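Local coordinates for protein inositol-1-monophosphatase (Thermotoga maritima, PDB 2P3N) that hydrolyses phosphate esters with broad specificity, including fructose 1,6-bisphosphate and inositol 1-phosphate, with magnesium as cofactor, at residues E165-R170 against V243-E248. Sequence-based numbering, arbitrary orientation.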
loop_
_atom_site.group_PDB
_atom_site.type_symbol
_atom_site.label_atom_id
_atom_site.label_comp_id
_atom_site.label_asym_id
_atom_site.label_seq_id
_atom_site.Cartn_x
_atom_site.Cartn_y
_atom_site.Cartn_z
ATOM N N GLU A 165 11.330 31.287 6.724
ATOM C CA GLU A 165 9.921 31.498 6.404
ATOM C C GLU A 165 9.646 32.600 5.384
ATOM O O GLU A 165 8.628 32.570 4.703
ATOM C CB GLU A 165 9.137 31.799 7.686
ATOM C CG GLU A 165 9.685 32.985 8.472
ATOM C CD GLU A 165 8.896 33.280 9.734
ATOM O OE1 GLU A 165 8.656 32.344 10.529
ATOM O OE2 GLU A 165 8.524 34.454 9.935
ATOM N N LYS A 166 10.549 33.566 5.268
ATOM C CA LYS A 166 10.342 34.669 4.341
ATOM C C LYS A 166 10.744 34.356 2.893
ATOM O O LYS A 166 9.923 34.459 1.978
ATOM C CB LYS A 166 11.096 35.905 4.841
ATOM C CG LYS A 166 10.482 37.238 4.415
ATOM C CD LYS A 166 9.136 37.500 5.086
ATOM C CE LYS A 166 9.277 37.721 6.591
ATOM N NZ LYS A 166 9.765 36.515 7.328
ATOM N N ARG A 167 11.999 33.970 2.686
ATOM C CA ARG A 167 12.491 33.656 1.345
ATOM C C ARG A 167 12.166 32.241 0.860
ATOM O O ARG A 167 12.732 31.781 -0.135
ATOM C CB ARG A 167 14.010 33.833 1.285
ATOM C CG ARG A 167 14.512 35.263 1.318
ATOM C CD ARG A 167 15.988 35.292 0.944
ATOM N NE ARG A 167 16.884 35.380 2.095
ATOM C CZ ARG A 167 16.794 34.644 3.201
ATOM N NH1 ARG A 167 15.832 33.739 3.341
ATOM N NH2 ARG A 167 17.682 34.812 4.177
ATOM N N THR A 168 11.249 31.556 1.534
ATOM C CA THR A 168 10.944 30.181 1.155
ATOM C C THR A 168 9.455 29.834 0.997
ATOM O O THR A 168 8.595 30.332 1.733
ATOM C CB THR A 168 11.617 29.210 2.171
ATOM O OG1 THR A 168 12.106 28.055 1.482
ATOM C CG2 THR A 168 10.633 28.788 3.263
ATOM N N ARG A 169 9.170 28.973 0.021
ATOM C CA ARG A 169 7.814 28.527 -0.274
ATOM C C ARG A 169 7.167 27.941 0.978
ATOM O O ARG A 169 6.024 28.278 1.312
ATOM C CB ARG A 169 7.852 27.474 -1.388
ATOM C CG ARG A 169 6.518 26.838 -1.734
ATOM C CD ARG A 169 5.755 27.642 -2.768
ATOM N NE ARG A 169 6.344 27.573 -4.109
ATOM C CZ ARG A 169 6.471 26.457 -4.826
ATOM N NH1 ARG A 169 6.055 25.297 -4.338
ATOM N NH2 ARG A 169 6.996 26.505 -6.046
ATOM N N ARG A 170 7.906 27.072 1.672
ATOM C CA ARG A 170 7.407 26.431 2.892
ATOM C C ARG A 170 8.472 25.585 3.591
ATOM O O ARG A 170 9.366 25.041 2.943
ATOM C CB ARG A 170 6.200 25.551 2.558
ATOM C CG ARG A 170 5.405 25.112 3.772
ATOM C CD ARG A 170 3.915 25.271 3.509
ATOM N NE ARG A 170 3.640 26.528 2.826
ATOM C CZ ARG A 170 2.425 27.025 2.652
ATOM N NH1 ARG A 170 1.368 26.368 3.114
ATOM N NH2 ARG A 170 2.272 28.173 2.014
ATOM N N VAL A 243 23.443 27.966 3.455
ATOM C CA VAL A 243 24.626 28.033 4.307
ATOM C C VAL A 243 24.598 29.333 5.102
ATOM O O VAL A 243 24.894 29.349 6.293
ATOM C CB VAL A 243 25.941 27.994 3.485
ATOM C CG1 VAL A 243 27.129 27.985 4.425
ATOM C CG2 VAL A 243 25.977 26.761 2.592
ATOM N N LYS A 244 24.218 30.420 4.440
ATOM C CA LYS A 244 24.162 31.722 5.096
ATOM C C LYS A 244 23.120 31.782 6.201
ATOM O O LYS A 244 23.446 32.020 7.359
ATOM C CB LYS A 244 23.853 32.831 4.085
ATOM C CG LYS A 244 24.090 34.245 4.636
ATOM C CD LYS A 244 23.025 35.247 4.185
ATOM C CE LYS A 244 21.719 35.087 4.974
ATOM N NZ LYS A 244 21.905 35.353 6.432
ATOM N N VAL A 245 21.861 31.577 5.835
ATOM C CA VAL A 245 20.765 31.637 6.798
ATOM C C VAL A 245 20.999 30.785 8.035
ATOM O O VAL A 245 20.588 31.151 9.135
ATOM C CB VAL A 245 19.432 31.195 6.162
ATOM C CG1 VAL A 245 18.292 31.387 7.156
ATOM C CG2 VAL A 245 19.179 31.986 4.888
ATOM N N VAL A 246 21.656 29.644 7.850
ATOM C CA VAL A 246 21.933 28.744 8.960
ATOM C C VAL A 246 22.916 29.369 9.952
ATOM O O VAL A 246 22.683 29.345 11.165
ATOM C CB VAL A 246 22.494 27.414 8.446
ATOM C CG1 VAL A 246 22.824 26.502 9.611
ATOM C CG2 VAL A 246 21.477 26.759 7.539
ATOM N N ASN A 247 24.009 29.924 9.434
ATOM C CA ASN A 247 25.022 30.575 10.267
ATOM C C ASN A 247 24.459 31.879 10.826
ATOM O O ASN A 247 24.886 32.361 11.873
ATOM C CB ASN A 247 26.288 30.853 9.445
ATOM C CG ASN A 247 27.078 29.586 9.145
ATOM O OD1 ASN A 247 27.628 29.422 8.051
ATOM N ND2 ASN A 247 27.151 28.689 10.124
ATOM N N GLU A 248 23.494 32.447 10.116
ATOM C CA GLU A 248 22.848 33.671 10.551
ATOM C C GLU A 248 22.120 33.343 11.857
ATOM O O GLU A 248 22.126 34.131 12.804
ATOM C CB GLU A 248 21.848 34.125 9.488
ATOM C CG GLU A 248 21.195 35.466 9.756
ATOM C CD GLU A 248 20.097 35.787 8.753
ATOM O OE1 GLU A 248 18.983 35.225 8.876
ATOM O OE2 GLU A 248 20.352 36.598 7.836
HETATM O O HOH W 1 17.326 35.244 6.800
#
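R167 meets V245 through the end of its side chain, a worked example of how a long arginine can join two surface helices whose backbones stay well apart. CA of R167 and CA of V245 are 10.1 Å from each other, and the arginine spans most of that gap. The bond from CA to CB points toward 243-248, and CG leaves anti to the carbonyl carbon (chi1 -72°). CB, CG, CD and NE make no contact with 243-248; the bend at chi3, -100°, turns the guanidinium group to meet it. CZ then lies 3.9 Å from CG2 of V245, and NH1 is a little more distant from the same methyl, at 4.1 Å. NH2 comes closest, 3.3 Å from CG2 of V245, the methyl arriving obliquely to the guanidinium plane; CE of K244 touches NH2 more loosely. One water links the helices, donating to OE1 of E248 at 2.7 Å and accepting a weak bond from NH2 of R167. OE2 of E248 pairs with NZ of K244, one turn back, in a salt bridge modelled too short for its length to be trusted. Buried V245 also packs on R163 and M164 of helix 156-167, beside the five-stranded sheet, while R167 is exposed. With E248 shared between K244 and the water, the carboxylate probably eases the repulsion between the two neighbouring cations; R167 is joined to it through the one water, without a direct bond.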